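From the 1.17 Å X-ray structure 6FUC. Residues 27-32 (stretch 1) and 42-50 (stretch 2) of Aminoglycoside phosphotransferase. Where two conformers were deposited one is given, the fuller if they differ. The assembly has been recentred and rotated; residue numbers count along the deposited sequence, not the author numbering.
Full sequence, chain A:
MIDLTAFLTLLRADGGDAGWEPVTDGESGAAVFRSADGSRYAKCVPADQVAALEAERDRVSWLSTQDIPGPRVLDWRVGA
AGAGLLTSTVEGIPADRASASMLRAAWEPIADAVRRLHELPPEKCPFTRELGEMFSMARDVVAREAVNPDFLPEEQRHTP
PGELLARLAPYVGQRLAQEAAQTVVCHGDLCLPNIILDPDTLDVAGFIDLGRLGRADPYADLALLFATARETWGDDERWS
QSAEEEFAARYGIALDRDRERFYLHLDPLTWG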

# COMPACT_ATOMS: atom_id res chain seq x y z
N GLU A 27 0.63 -6.70 13.51
CA GLU A 27 0.05 -5.35 13.32
C GLU A 27 -1.48 -5.42 13.40
O GLU A 27 -2.12 -5.94 12.48
CB GLU A 27 0.52 -4.72 12.00
N SER A 28 -2.05 -4.91 14.51
CA SER A 28 -3.50 -5.00 14.82
C SER A 28 -4.04 -6.45 14.78
O SER A 28 -5.16 -6.71 14.33
CB SER A 28 -4.33 -4.05 13.93
N GLY A 29 -3.21 -7.38 15.22
CA GLY A 29 -3.57 -8.78 15.29
C GLY A 29 -3.21 -9.60 14.05
O GLY A 29 -3.16 -10.81 14.13
N ALA A 30 -2.97 -8.91 12.92
CA ALA A 30 -2.56 -9.57 11.63
C ALA A 30 -1.04 -9.82 11.65
O ALA A 30 -0.27 -9.04 12.22
CB ALA A 30 -2.91 -8.69 10.45
N ALA A 31 -0.67 -10.90 11.01
CA ALA A 31 0.71 -11.35 10.93
C ALA A 31 1.06 -11.81 9.53
O ALA A 31 0.21 -12.40 8.87
CB ALA A 31 0.88 -12.49 11.90
N VAL A 32 2.30 -11.58 9.13
CA VAL A 32 2.81 -12.00 7.81
C VAL A 32 3.91 -13.03 8.07
O VAL A 32 4.79 -12.89 8.96
CB VAL A 32 3.31 -10.82 6.99
CG1 VAL A 32 3.96 -11.26 5.68
CG2 VAL A 32 2.13 -9.90 6.71
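Stretch 2 (42-50) AKCVPADQV

Stretch 2 runs antiparallel to the end of stretch 1. Ala42 to Val45 are extended, in a strand that begins earlier in the chain. Ala31 and Val32 belong to the strand of stretch 1. Pro46 leads to a short 3-10 segment, Ala47 to Gln49, and Val50 is helical. No crossing angle applies; the two strands are neighbours in one sheet.

The register is set by two bridges. Ala31 faces Cys44 as a hydrogen-bonded pair, with the CA atoms 5.4 Å apart. Ala31 N donates to Cys44 O at 3.0 Å, and Cys44 N donates to Ala31 O at 2.9 Å. Both bonds are nearly straight. Val32 faces Lys43 as a non-hydrogen-bonded pair, and here the CA atoms draw in to 4.5 Å. CA-H...O contacts extend the pairing beyond the bonds: Val32 CA lies 3.2 Å from Ala42 O, Lys43 CA lies 3.4 Å from Ala31 O, and Ala30 CA lies 3.2 Å from Cys44 O. Cys44 O therefore receives both the amide of Ala31 and the CA-H of Ala30.

Side chains alternate along the strands. Ala31 and Cys44 share one face of the sheet, and Val32 and Lys43 share the other. Cys44 has chi1 m, at -60°, and is buried. In this rotamer Cys44 SG lies 6.1 Å from Ala31 CB, farther than Cys44 CB at 5.2 Å. Val32 is t, at 174°. Its CG2 rests 4.2 Å from Lys43 CG, so the aliphatic base of the lysine lies beside the valine. Lys43 is given here in one of two deposited conformers. All four of its chi angles are t, so the chain is fully extended. Its end leads away from stretch 1, and NZ is hydrogen-bonded elsewhere in the structure. Val45 is m, at -58°. Its CG1 lies 3.8 Å from Ala30 CB, a small apolar contact next to the Ala31-Cys44 bridge.

Before its strand, stretch 1 makes a type I' turn from Glu27 to Ala30. Ala30 N bonds Glu27 O at 3.1 Å, and Glu27 N bonds Ala30 O at 2.8 Å. Gly29 has phi 92° and psi -19°. At these angles a CB would be jammed against the carbonyl oxygen of Ser28. It would also sit tightly against Pro46 CG. The ring of Pro46 has a C-gamma endo pucker. Pro46 CD lies 3.6 Å from Gly29 O. That oxygen is buried by the contact and has no polar partner in the model.

Gln49 makes the one side-chain hydrogen bond between the stretches. Its CA-to-CB bond points toward stretch 1. Chi1 is m (-73°) and chi2 is t (170°), which extends the chain to the turn; chi3 is 46°. NE2 donates to Ser28 O at 2.5 Å, a very short bond. OE1 lies 3.8 Å from Ala30 CB. Gln49 N bonds Pro46 O at 3.0 Å, the i to i+3 pattern of a 3-10 turn. Asp48 has chi1 p, at 68°, and makes no contact with stretch 1. The side chains of Glu27 and Ser28 are modelled only to CB.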

# COMPACT_ATOMS: atom_id res chain seq x y z
N ALA A 42 2.42 -15.60 3.54
CA ALA A 42 1.07 -15.80 4.08
C ALA A 42 0.70 -14.62 4.98
O ALA A 42 1.52 -14.21 5.82
CB ALA A 42 0.90 -17.08 4.82
N LYS A 43 -0.49 -14.13 4.86
CA LYS A 43 -0.99 -13.12 5.76
C LYS A 43 -2.15 -13.70 6.47
O LYS A 43 -3.06 -14.26 5.84
CB LYS A 43 -1.41 -11.88 4.97
CG LYS A 43 -1.89 -10.74 5.75
CD LYS A 43 -1.97 -9.48 4.89
CE LYS A 43 -2.74 -8.43 5.72
NZ LYS A 43 -2.89 -7.21 4.86
N CYS A 44 -2.13 -13.64 7.81
CA CYS A 44 -3.21 -14.19 8.59
C CYS A 44 -3.82 -13.15 9.48
O CYS A 44 -3.10 -12.25 9.98
CB CYS A 44 -2.72 -15.33 9.48
SG CYS A 44 -1.99 -16.73 8.60
N VAL A 45 -5.11 -13.29 9.74
CA VAL A 45 -5.86 -12.32 10.51
C VAL A 45 -6.83 -13.04 11.43
O VAL A 45 -7.27 -14.19 11.15
CB VAL A 45 -6.64 -11.31 9.60
CG1 VAL A 45 -5.68 -10.57 8.67
CG2 VAL A 45 -7.81 -11.98 8.86
N PRO A 46 -7.19 -12.38 12.53
CA PRO A 46 -8.17 -13.00 13.38
C PRO A 46 -9.58 -12.92 12.80
O PRO A 46 -9.83 -12.30 11.79
CB PRO A 46 -8.05 -12.22 14.70
CG PRO A 46 -7.28 -11.03 14.42
CD PRO A 46 -6.58 -11.18 13.12
N ALA A 47 -10.51 -13.60 13.46
CA ALA A 47 -11.87 -13.77 12.96
C ALA A 47 -12.52 -12.44 12.56
O ALA A 47 -13.14 -12.36 11.50
CB ALA A 47 -12.73 -14.51 14.00
N ASP A 48 -12.30 -11.40 13.35
CA ASP A 48 -12.96 -10.13 13.10
C ASP A 48 -12.40 -9.29 11.92
O ASP A 48 -12.99 -8.28 11.53
CB ASP A 48 -13.08 -9.33 14.42
CG ASP A 48 -11.75 -8.84 14.96
OD1 ASP A 48 -10.69 -9.32 14.54
OD2 ASP A 48 -11.78 -7.96 15.89
N GLN A 49 -11.29 -9.76 11.32
CA GLN A 49 -10.64 -9.08 10.21
C GLN A 49 -10.74 -9.88 8.90
O GLN A 49 -10.13 -9.54 7.92
CB GLN A 49 -9.15 -8.83 10.53
CG GLN A 49 -8.90 -7.73 11.58
CD GLN A 49 -7.47 -7.65 12.08
OE1 GLN A 49 -6.50 -7.70 11.30
NE2 GLN A 49 -7.33 -7.50 13.39
N VAL A 50 -11.46 -11.02 8.93
CA VAL A 50 -11.49 -11.90 7.76
C VAL A 50 -12.04 -11.17 6.55
O VAL A 50 -11.52 -11.44 5.48
CB VAL A 50 -12.26 -13.19 8.09
CG1 VAL A 50 -12.54 -14.08 6.87
CG2 VAL A 50 -11.48 -13.99 9.13